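Side-chain contacts in cobalamin biosynthesis protein CobN (Mycobacterium tuberculosis, PDB 7C6O), which is the large, catalytic subunit of cobaltochelatase, which probably inserts cobalt into the corrin ring during cobalamin biosynthesis: residues S127-A130 and A131-L135; Q136-I139 and Y140-G144; G144-D147 and N148-L152. One frame throughout, in Å; residues are numbered along the deposited sequence.

How the contacts relate
The three contacts follow one another along a helical hairpin beside the N-terminal four-stranded parallel sheet. Contact 1 joins a loop to the start of helix 131-143, contact 2 is the rest of that helix, and contact 3 the glycine turn and start of helix 146-161. Contacts 2 and 3 share G144 and touch through Y140 and N148; contact 1 adjoins contact 2 in sequence and stays about 6 Å from contact 3 at the nearest atoms. Each mixes buried residues (T133, A134; Y140, L141; N148, L149) with exposed ones (A130, A131; I139, A142; D147). Contact 1 has a hydrated sodium ion, contact 2 aromatic and apolar packing, contact 3 an amide-carbonyl bond and a surface salt bridge.

Contact 1. Residues S127-A130 and A131-L135; sequences STVA and AGTAL. With NA (sodium ion), chain F.
A131 opens helix 131-143 directly after A130, whose carbonyl oxygen meets the N-H groups of T133 and A134. At T133 the side chain turns back onto the loop: with CG2 anti to its own backbone N, CB and CG2 of T133 meet V129, whose CG2 comes within 3.8 Å of T133 CB, the two side chains crossing at about a right angle. The backbone N of T133 makes a weak, bent bond to A130 O (3.0 Å, 125°). A134 N gives A130 O a straighter bond of 3.3 Å, in the carbonyl plane. The methyl of A134 meets S127, its CB 3.7 Å from S127 OG, a hydroxyl that is itself hydrogen-bonded to L123 O and L112 N. L135 N closes the next helical turn on A131 O. At the start of the loop, S127 O binds the sodium ion at 2.3 Å, together with D125 O and four waters. Two of those waters also donate to V129 O, which thereby belongs to the ion's second shell. The whole is a short loop joining helix 121-126 to helix 131-143, with A130 at the N-cap position and a sodium site formed by backbone carbonyls and water.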
# COMPACT_ATOMS: atom_id res chain seq x y z
N SER A 127 10.53 27.91 -49.02
CA SER A 127 11.93 28.04 -48.67
C SER A 127 12.66 28.89 -49.71
O SER A 127 12.37 28.83 -50.90
CB SER A 127 12.59 26.67 -48.57
OG SER A 127 11.90 25.82 -47.67
N THR A 128 13.61 29.70 -49.24
CA THR A 128 14.40 30.53 -50.14
C THR A 128 15.70 29.85 -50.58
O THR A 128 16.62 30.53 -51.04
CB THR A 128 14.69 31.89 -49.49
OG1 THR A 128 15.24 31.71 -48.18
CG2 THR A 128 13.40 32.70 -49.37
N VAL A 129 15.78 28.53 -50.43
CA VAL A 129 16.83 27.72 -51.04
C VAL A 129 16.18 26.89 -52.14
O VAL A 129 14.96 26.95 -52.33
CB VAL A 129 17.53 26.82 -50.00
CG1 VAL A 129 18.25 27.66 -48.96
CG2 VAL A 129 16.51 25.89 -49.33
N ALA A 130 16.97 26.11 -52.87
CA ALA A 130 16.41 25.20 -53.85
C ALA A 130 15.54 24.15 -53.17
O ALA A 130 15.75 23.79 -52.01
CB ALA A 130 17.52 24.51 -54.65
N ALA A 131 14.53 23.66 -53.90
CA ALA A 131 13.61 22.69 -53.32
C ALA A 131 14.34 21.44 -52.84
O ALA A 131 14.05 20.92 -51.76
CB ALA A 131 12.53 22.31 -54.34
N GLY A 132 15.32 20.96 -53.62
CA GLY A 132 16.06 19.78 -53.21
C GLY A 132 16.86 19.98 -51.94
O GLY A 132 17.10 19.03 -51.19
N THR A 133 17.29 21.22 -51.67
CA THR A 133 17.97 21.50 -50.42
C THR A 133 17.03 21.33 -49.23
O THR A 133 17.39 20.70 -48.23
CB THR A 133 18.55 22.92 -50.45
OG1 THR A 133 19.38 23.06 -51.62
CG2 THR A 133 19.38 23.19 -49.20
N ALA A 134 15.82 21.88 -49.34
CA ALA A 134 14.83 21.74 -48.27
C ALA A 134 14.42 20.28 -48.09
O ALA A 134 14.25 19.82 -46.96
CB ALA A 134 13.61 22.61 -48.57
N LEU A 135 14.26 19.55 -49.20
CA LEU A 135 13.83 18.16 -49.10
C LEU A 135 14.89 17.29 -48.43
O LEU A 135 14.56 16.41 -47.63
CB LEU A 135 13.48 17.62 -50.49
CG LEU A 135 12.23 18.23 -51.15
CD1 LEU A 135 12.22 17.97 -52.65
CD2 LEU A 135 10.96 17.69 -50.50
NA NA F . 11.39 28.63 -52.99
O HOH W 1 12.15 26.20 -52.79
O HOH W 2 13.64 28.97 -53.89
O HOH W 3 10.71 30.99 -52.88
O HOH W 4 10.58 28.32 -55.29

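Contact 2. Residues Q136-I139 and Y140-G144; sequences QAHI and YLAHG
Q136 holds CG anti to its backbone N (chi1 -170°) and bends at chi2, while Y140 has CG anti to its carbonyl carbon; together these torsions bring Q136 CG to CE2 of the Y140 ring at 3.8 Å. The amide and ring planes stand 85° apart, close to perpendicular. Water 5 joins the polar ends of the pair, accepting from Q136 NE2 at 2.8 Å and donating to Y140 OH at 2.9 Å. The same hydroxyl is hydrogen-bonded to T168 O, which ties the end of the ring to a loop after helix 146-161. At the ring's edge, near its plane, lies A137 CA, and F155 of helix 146-161 meets the ring with the planes at about 45°.

One turn on, I139 and H143 lie side by side and point the same way, and I139 CG2 comes to 3.6 Å from CD2 of the H143 imidazole. The CB of H138 is directed away from the following turn, and its NE2 is hydrogen-bonded to Q117 O. L141 sets CB, CG and CD1 beside A137 O and packs on V86 and V113 of the parallel sheet.

Four backbone bonds join residue i to i+4, from Y140 N to Q136 O (3.0 Å, in the carbonyl plane) through to H143 N to I139 O (3.0 Å). G144 N continues the pattern to Y140 O, and G144 then leaves helical angles with positive phi. This is the C-terminal half of an alpha-helix packed against both the parallel sheet (A137, L141) and helix 146-161 (A137, Y140).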
# COMPACT_ATOMS: atom_id res chain seq x y z
N GLN A 136 16.17 17.52 -48.75
CA GLN A 136 17.22 16.74 -48.09
C GLN A 136 17.34 17.12 -46.62
O GLN A 136 17.55 16.25 -45.76
CB GLN A 136 18.55 16.93 -48.82
CG GLN A 136 19.67 15.98 -48.37
CD GLN A 136 19.55 14.58 -48.96
OE1 GLN A 136 18.45 14.13 -49.29
NE2 GLN A 136 20.68 13.90 -49.11
N ALA A 137 17.22 18.41 -46.30
CA ALA A 137 17.20 18.83 -44.90
C ALA A 137 16.06 18.16 -44.15
O ALA A 137 16.22 17.76 -42.99
CB ALA A 137 17.09 20.35 -44.80
N HIS A 138 14.90 18.04 -44.79
CA HIS A 138 13.77 17.35 -44.16
C HIS A 138 14.16 15.94 -43.74
O HIS A 138 13.80 15.49 -42.64
CB HIS A 138 12.58 17.31 -45.12
CG HIS A 138 11.43 16.51 -44.61
ND1 HIS A 138 10.40 17.07 -43.87
CD2 HIS A 138 11.14 15.20 -44.71
CE1 HIS A 138 9.53 16.13 -43.55
NE2 HIS A 138 9.95 14.98 -44.04
N ILE A 139 14.91 15.24 -44.58
CA ILE A 139 15.29 13.87 -44.27
C ILE A 139 16.30 13.83 -43.13
O ILE A 139 16.19 13.00 -42.22
CB ILE A 139 15.84 13.18 -45.54
CG1 ILE A 139 14.74 13.11 -46.61
CG2 ILE A 139 16.36 11.78 -45.21
CD1 ILE A 139 15.20 12.56 -47.94
N TYR A 140 17.30 14.72 -43.15
CA TYR A 140 18.26 14.80 -42.05
C TYR A 140 17.55 14.93 -40.71
O TYR A 140 17.88 14.25 -39.74
CB TYR A 140 19.20 15.99 -42.25
CG TYR A 140 20.41 15.76 -43.12
CD1 TYR A 140 21.44 14.91 -42.73
CD2 TYR A 140 20.55 16.43 -44.33
CE1 TYR A 140 22.56 14.71 -43.52
CE2 TYR A 140 21.66 16.24 -45.13
CZ TYR A 140 22.66 15.39 -44.73
OH TYR A 140 23.76 15.21 -45.53
N LEU A 141 16.55 15.82 -40.65
CA LEU A 141 15.87 16.09 -39.39
C LEU A 141 14.83 15.02 -39.05
O LEU A 141 14.61 14.74 -37.87
CB LEU A 141 15.22 17.48 -39.45
CG LEU A 141 16.24 18.62 -39.48
CD1 LEU A 141 15.62 19.92 -39.97
CD2 LEU A 141 16.84 18.81 -38.09
N ALA A 142 14.19 14.43 -40.07
CA ALA A 142 13.23 13.36 -39.81
C ALA A 142 13.91 12.16 -39.16
O ALA A 142 13.41 11.60 -38.18
CB ALA A 142 12.53 12.95 -41.11
N HIS A 143 15.06 11.75 -39.70
CA HIS A 143 15.83 10.69 -39.06
C HIS A 143 16.41 11.16 -37.73
O HIS A 143 16.39 10.42 -36.74
CB HIS A 143 16.95 10.20 -39.99
CG HIS A 143 16.46 9.40 -41.15
ND1 HIS A 143 15.61 8.33 -41.01
CD2 HIS A 143 16.71 9.51 -42.48
CE1 HIS A 143 15.35 7.82 -42.20
NE2 HIS A 143 16.00 8.51 -43.11
N GLY A 144 16.94 12.38 -37.70
CA GLY A 144 17.45 12.95 -36.47
C GLY A 144 18.73 12.28 -35.98
O GLY A 144 19.41 11.54 -36.69
O HOH W 5 23.26 14.74 -48.33

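Contact 3. Residues G144-D147 and N148-L152; sequences GGVD and NLREL
N148 folds its side chain back across the glycine turn to G144, its ND2 donating to G144 O at 2.7 Å. This is the head of helix 146-161, with G145 at the N-cap position, in the tight turn of a helical hairpin. The bond is bent (144°), and the oxygen is tilted out of the N148 amide plane. With CG anti to N148's own carbonyl carbon (chi1 -79°), the amide reaches G144, and ND2 has a second partner in V171 O. Water 6 donates to G144 O and accepts from N148 N, so the carbonyl of G144 takes both the amide and the water. Both glycines have positive phi, and at G145 any side chain would jam against G144 O. L149 lays CD2 against G145 O at 3.5 Å.

D147 and R150 lie side by side, pointing the same way. R150 runs out with CG anti to its backbone N, and a bend at chi3 turns the guanidinium back along the helix. D147 OD1 meets R150 NH2 near the guanidinium plane in a salt bridge modelled at 2.5 Å, so short that the exact value is doubtful; the carboxylate and guanidinium planes stand 55° apart. V146 O lies over one guanidinium face, and V146 CG1 is 4.0 Å from R150 NH1. That NH1 is hydrogen-bonded to S58 O, joining this turn to the end of helix 49-58. E151 OE1 is hydrogen-bonded to T168 N, and E151 CG passes 3.4 Å from D147 O, the carbonyl that accepts E151 N at 3.0 Å.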
# COMPACT_ATOMS: atom_id res chain seq x y z
N GLY A 144 16.94 12.38 -37.70
CA GLY A 144 17.45 12.95 -36.47
C GLY A 144 18.73 12.28 -35.98
O GLY A 144 19.41 11.54 -36.69
N GLY A 145 19.04 12.57 -34.73
CA GLY A 145 20.25 12.07 -34.10
C GLY A 145 21.41 13.04 -34.25
O GLY A 145 21.42 13.93 -35.10
N VAL A 146 22.41 12.85 -33.39
CA VAL A 146 23.55 13.76 -33.35
C VAL A 146 24.30 13.75 -34.67
O VAL A 146 24.72 14.80 -35.17
CB VAL A 146 24.47 13.40 -32.17
CG1 VAL A 146 25.67 14.34 -32.12
CG2 VAL A 146 23.70 13.46 -30.85
N ASP A 147 24.48 12.57 -35.27
CA ASP A 147 25.23 12.47 -36.52
C ASP A 147 24.55 13.25 -37.63
O ASP A 147 25.20 13.99 -38.38
CB ASP A 147 25.40 11.01 -36.93
CG ASP A 147 26.30 10.24 -35.99
OD1 ASP A 147 27.15 10.87 -35.33
OD2 ASP A 147 26.17 9.00 -35.92
N ASN A 148 23.23 13.10 -37.77
CA ASN A 148 22.52 13.80 -38.84
C ASN A 148 22.52 15.31 -38.63
O ASN A 148 22.61 16.07 -39.60
CB ASN A 148 21.09 13.27 -38.95
CG ASN A 148 21.01 11.96 -39.68
OD1 ASN A 148 21.78 11.71 -40.62
ND2 ASN A 148 20.09 11.10 -39.27
N LEU A 149 22.42 15.76 -37.38
CA LEU A 149 22.48 17.20 -37.14
C LEU A 149 23.86 17.77 -37.46
O LEU A 149 23.97 18.91 -37.93
CB LEU A 149 22.10 17.51 -35.69
CG LEU A 149 20.65 17.94 -35.44
CD1 LEU A 149 20.35 19.28 -36.10
CD2 LEU A 149 19.67 16.87 -35.92
N ARG A 150 24.92 16.98 -37.23
CA ARG A 150 26.26 17.44 -37.57
C ARG A 150 26.44 17.53 -39.08
O ARG A 150 26.94 18.53 -39.60
CB ARG A 150 27.30 16.52 -36.95
CG ARG A 150 28.74 16.86 -37.33
CD ARG A 150 29.75 16.01 -36.57
NE ARG A 150 29.26 14.67 -36.30
CZ ARG A 150 28.94 14.22 -35.09
NH1 ARG A 150 29.07 15.00 -34.03
NH2 ARG A 150 28.49 12.98 -34.94
N GLU A 151 26.01 16.49 -39.80
CA GLU A 151 26.15 16.51 -41.26
C GLU A 151 25.20 17.51 -41.90
O GLU A 151 25.53 18.08 -42.94
CB GLU A 151 25.92 15.11 -41.83
CG GLU A 151 26.90 14.06 -41.31
CD GLU A 151 28.35 14.43 -41.59
OE1 GLU A 151 28.67 14.76 -42.75
OE2 GLU A 151 29.16 14.40 -40.64
N LEU A 152 24.03 17.74 -41.29
CA LEU A 152 23.11 18.74 -41.83
C LEU A 152 23.76 20.11 -41.90
O LEU A 152 23.61 20.83 -42.90
CB LEU A 152 21.84 18.81 -40.97
CG LEU A 152 20.86 19.93 -41.34
CD1 LEU A 152 20.25 19.71 -42.73
CD2 LEU A 152 19.78 20.08 -40.28
O HOH W 6 21.97 10.68 -36.58